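Local structure of amino acid ABC transporter, periplasmic amino acid-binding protein (Brucella ovis, 4Z9N) at the sodium ion site and the interface of chains A and B. The protein binds glutathione in the periplasm and probably hands it to an ABC transporter for uptake. Sequence-based numbering; all coordinates share one arbitrary frame. Chains: chain A/B, Amino acid ABC transporter, periplasmic amino acid-binding protein.

Contacts 1 and 2 lie on the same interface between chains A and B, their C-alpha centres about 15 Å apart. Both use Asp96, Thr97, Asp102 and Gln219 of one chain against Ala222, Asp226 and Arg229 of helix 222-240 of the other, with the chains exchanged. Contact 1 shows how a sodium ion joins the two surfaces, and contact 2 is its two-fold counterpart, extended to A:Asp274 of helix 271-274 and to two waters. The repeat follows from the two-fold symmetry of the deposited assembly, and the structure alone does not show that the dimer forms in the periplasm.

Contact 1: the sodium ion site. Residues chain A 91, 96-97, 101-102, 219; chain B 222, 226, 229-230. With NA (sodium ion), chain C.
A near-octahedral sodium site in this family 3 solute-binding protein straddles the interface between chains A and B of the deposited assembly, with chain A supplying short helix 93-97, the start of strand 101-106 and a loop, and chain B supplying helix 222-240. A:Asp96 chelates the ion through both its backbone O and its carboxylate OD1, the latter at 2.4 Å from NA. Its CG stands anti to the backbone N (chi1 -157°), beside the carbonyl carbon, which lets both oxygens face the metal. A:Asp102 adds carboxylate OD1 at 2.3 Å from NA, the carbonyl O of A:Leu101 also binds, and the extended side chain of A:Gln219 brings in its amide OE1 at 2.5 Å from NA. From chain B, B:Asp226 binds more loosely, OD1 lying 2.9 Å from NA. The second carboxylate oxygen of A:Asp96, OD2, is turned away from the ion and gripped by two indoles, each donating in its own ring plane but from above the carboxylate plane: NE1 of A:Trp91 at 3.0 Å from OD2, and NE1 of B:Trp230 at 2.9 Å from OD2. These bonds fix the rotation of the carboxylate. B:Arg229, bent at chi3 (-41°), reaches A:Asp96 tip to tip in a salt bridge whose hydrogen bond is weak. Its NH1 is held more tightly by OD1 of B:Asp226, 2.6 Å away, an in-plane approach at the guanidinium edge that positions this metal ligand. Sodium, possibly from the crystallisation or purification solution, and arginine would partly offset three gathered carboxylates, so the site may act as an ionic clamp, at least in this assembly.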
# COMPACT_ATOMS: atom_id res chain seq x y z
N TRP A 91 1.51 2.46 -11.14
CA TRP A 91 0.72 3.44 -10.40
C TRP A 91 1.54 4.72 -10.27
O TRP A 91 2.63 4.69 -9.68
CB TRP A 91 0.39 2.86 -9.02
CG TRP A 91 -0.55 3.63 -8.15
CD1 TRP A 91 -0.98 4.93 -8.27
CD2 TRP A 91 -1.17 3.11 -6.97
NE1 TRP A 91 -1.84 5.24 -7.24
CE2 TRP A 91 -1.98 4.13 -6.44
CE3 TRP A 91 -1.13 1.86 -6.34
CZ2 TRP A 91 -2.73 3.95 -5.28
CZ3 TRP A 91 -1.88 1.68 -5.19
CH2 TRP A 91 -2.67 2.72 -4.68
N ASP A 96 -3.45 8.41 -11.45
CA ASP A 96 -4.39 8.31 -10.33
C ASP A 96 -5.36 9.51 -10.35
O ASP A 96 -6.52 9.39 -9.95
CB ASP A 96 -3.60 8.25 -9.02
CG ASP A 96 -4.37 7.60 -7.87
OD1 ASP A 96 -5.54 7.20 -8.01
OD2 ASP A 96 -3.76 7.49 -6.79
N THR A 97 -4.89 10.66 -10.83
CA THR A 97 -5.66 11.90 -10.76
C THR A 97 -6.32 12.38 -12.06
O THR A 97 -7.30 13.12 -12.01
CB THR A 97 -4.79 13.08 -10.27
OG1 THR A 97 -3.72 13.31 -11.20
CG2 THR A 97 -4.22 12.79 -8.88
N LEU A 101 -9.29 6.99 -13.01
CA LEU A 101 -8.90 5.63 -12.59
C LEU A 101 -8.44 5.59 -11.14
O LEU A 101 -8.02 6.60 -10.59
CB LEU A 101 -7.77 5.09 -13.48
CG LEU A 101 -8.10 5.07 -14.98
CD1 LEU A 101 -6.94 4.47 -15.76
CD2 LEU A 101 -9.39 4.30 -15.19
N ASP A 102 -8.52 4.41 -10.53
CA ASP A 102 -7.99 4.15 -9.19
C ASP A 102 -7.18 2.87 -9.23
O ASP A 102 -7.25 2.09 -10.19
CB ASP A 102 -9.10 3.97 -8.15
CG ASP A 102 -9.60 5.27 -7.55
OD1 ASP A 102 -8.86 6.28 -7.49
OD2 ASP A 102 -10.76 5.26 -7.10
N GLN A 219 -12.49 4.80 -11.38
CA GLN A 219 -13.03 5.50 -10.22
C GLN A 219 -14.56 5.35 -10.20
O GLN A 219 -15.17 5.01 -11.21
CB GLN A 219 -12.66 6.99 -10.25
CG GLN A 219 -11.19 7.26 -9.96
CD GLN A 219 -10.81 8.73 -10.02
OE1 GLN A 219 -9.73 9.12 -9.55
NE2 GLN A 219 -11.68 9.56 -10.60
N ALA B 222 -13.46 10.39 -5.16
CA ALA B 222 -12.11 10.01 -5.58
C ALA B 222 -11.15 11.19 -5.50
O ALA B 222 -9.98 11.01 -5.14
CB ALA B 222 -12.13 9.44 -6.99
N ASP B 226 -7.75 11.15 -3.42
CA ASP B 226 -6.48 11.45 -4.09
C ASP B 226 -5.66 12.49 -3.32
O ASP B 226 -4.44 12.36 -3.20
CB ASP B 226 -6.71 11.92 -5.53
CG ASP B 226 -7.19 10.80 -6.47
OD1 ASP B 226 -7.26 9.63 -6.05
OD2 ASP B 226 -7.51 11.11 -7.63
N ARG B 229 -4.34 10.76 -0.14
CA ARG B 229 -3.35 9.77 -0.57
C ARG B 229 -2.04 10.40 -1.00
O ARG B 229 -0.93 9.94 -0.66
CB ARG B 229 -3.90 8.95 -1.74
CG ARG B 229 -2.86 7.96 -2.30
CD ARG B 229 -3.44 7.06 -3.39
NE ARG B 229 -4.78 6.61 -3.05
CZ ARG B 229 -5.90 7.04 -3.63
NH1 ARG B 229 -5.85 7.89 -4.65
NH2 ARG B 229 -7.06 6.59 -3.22
N TRP B 230 -2.14 11.47 -1.77
CA TRP B 230 -0.94 12.00 -2.36
C TRP B 230 -0.23 12.98 -1.43
O TRP B 230 0.96 13.20 -1.59
CB TRP B 230 -1.27 12.58 -3.73
CG TRP B 230 -1.34 11.43 -4.65
CD1 TRP B 230 -2.46 10.82 -5.14
CD2 TRP B 230 -0.22 10.66 -5.12
NE1 TRP B 230 -2.11 9.73 -5.90
CE2 TRP B 230 -0.75 9.62 -5.92
CE3 TRP B 230 1.16 10.76 -4.96
CZ2 TRP B 230 0.07 8.67 -6.54
CZ3 TRP B 230 1.98 9.83 -5.60
CH2 TRP B 230 1.43 8.80 -6.38
NA NA C . -7.78 8.08 -8.47

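Contact 2: the interface of chains A and B. Residues chain A 222, 226, 229, 274; chain B 96-97, 102, 219.
A:Arg229 on helix 222-240 is the crossing group in this part of the interface between two family 3 solute-binding proteins. Its NH1 meets carboxylate OD2 of B:Asp96 tip to tip, 3.0 Å away, in a salt bridge and hydrogen bond. The bond is bent (130° at H), in keeping with the tilt of OD2 from the guanidinium plane; NH1 in turn stands above the carboxylate plane of B:Asp96. The same NH1 donates to OD1 of A:Asp226 at 2.6 Å, within the guanidinium plane and onto the lone pair anti to the other oxygen. One amino group thus spans two carboxylates whose planes lie 62° apart and whose like charges it should offset.

The other guanidinium amino group, NH2, passes a nearly straight bond to water 1 at 3.0 Å, and that water continues to OD1 of B:Asp102 at 2.8 Å. OD2 of A:Asp226 comes to 3.1 Å from the carbonyl O of B:Asp96, a pairing of two acceptors that would repel unless a cation lay among them, as the sodium ion does in the two-fold-related site. Alongside, the methyl CB of A:Ala222 packs on the amide carbon CD of B:Gln219 at 3.4 Å.

Farther out, water 2 connects the backbone O of A:Asp274, 2.8 Å away, with the backbone O of B:Thr97. The B:Thr97 hydroxyl takes the crowded position between backbone N and carbonyl carbon, beside CB of A:Asp274. The reach of A:Arg229 is set by its torsions: CG lies anti to the backbone N, and a bend at chi3 (-39°) turns the guanidinium back toward A:Asp226, one helical turn earlier.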
# COMPACT_ATOMS: atom_id res chain seq x y z
N ALA A 222 -16.67 1.86 -5.65
CA ALA A 222 -15.86 1.42 -4.51
C ALA A 222 -16.07 -0.06 -4.23
O ALA A 222 -15.12 -0.76 -3.84
CB ALA A 222 -16.20 2.25 -3.28
N ASP A 226 -13.11 -2.72 -4.09
CA ASP A 226 -12.98 -3.52 -2.88
C ASP A 226 -12.75 -4.99 -3.25
O ASP A 226 -11.92 -5.65 -2.64
CB ASP A 226 -14.23 -3.40 -1.98
CG ASP A 226 -14.28 -2.05 -1.23
OD1 ASP A 226 -13.24 -1.39 -1.12
OD2 ASP A 226 -15.36 -1.66 -0.77
N ARG A 229 -9.15 -5.30 -4.68
CA ARG A 229 -8.19 -5.07 -3.59
C ARG A 229 -8.13 -6.26 -2.64
O ARG A 229 -7.05 -6.70 -2.23
CB ARG A 229 -8.55 -3.80 -2.79
CG ARG A 229 -7.74 -3.62 -1.48
CD ARG A 229 -8.15 -2.35 -0.70
NE ARG A 229 -8.42 -1.26 -1.63
CZ ARG A 229 -9.61 -0.75 -1.89
NH1 ARG A 229 -10.68 -1.18 -1.24
NH2 ARG A 229 -9.73 0.21 -2.78
N ASP A 274 -20.33 -9.17 3.13
CA ASP A 274 -20.17 -7.70 3.11
C ASP A 274 -19.37 -7.23 1.89
O ASP A 274 -19.50 -6.09 1.45
CB ASP A 274 -19.48 -7.19 4.39
CG ASP A 274 -20.41 -7.10 5.58
OD1 ASP A 274 -21.64 -7.19 5.39
OD2 ASP A 274 -19.92 -6.93 6.72
N ASP B 96 -13.49 -1.57 5.38
CA ASP B 96 -13.35 -1.16 3.97
C ASP B 96 -14.63 -1.45 3.19
O ASP B 96 -14.96 -0.77 2.20
CB ASP B 96 -12.15 -1.92 3.35
CG ASP B 96 -11.49 -1.18 2.18
OD1 ASP B 96 -11.90 -0.06 1.79
OD2 ASP B 96 -10.50 -1.75 1.66
N THR B 97 -15.39 -2.45 3.63
CA THR B 97 -16.52 -2.94 2.83
C THR B 97 -17.89 -2.61 3.40
O THR B 97 -18.86 -2.56 2.66
CB THR B 97 -16.48 -4.46 2.68
OG1 THR B 97 -16.49 -5.07 3.98
CG2 THR B 97 -15.22 -4.87 1.94
N ASP B 102 -13.27 4.42 2.68
CA ASP B 102 -12.06 3.98 1.98
C ASP B 102 -10.83 4.42 2.77
O ASP B 102 -10.92 5.24 3.70
CB ASP B 102 -11.99 4.57 0.56
CG ASP B 102 -12.79 3.78 -0.47
OD1 ASP B 102 -12.97 2.56 -0.32
OD2 ASP B 102 -13.23 4.41 -1.44
N GLN B 219 -16.13 6.73 1.09
CA GLN B 219 -16.25 6.30 -0.30
C GLN B 219 -16.98 7.35 -1.15
O GLN B 219 -17.65 8.23 -0.62
CB GLN B 219 -16.99 4.96 -0.40
CG GLN B 219 -16.19 3.80 0.15
CD GLN B 219 -16.91 2.46 0.06
OE1 GLN B 219 -16.29 1.39 0.24
NE2 GLN B 219 -18.21 2.49 -0.22
O HOH W 1 -12.42 1.62 -2.88
O HOH W 2 -21.29 -4.07 2.33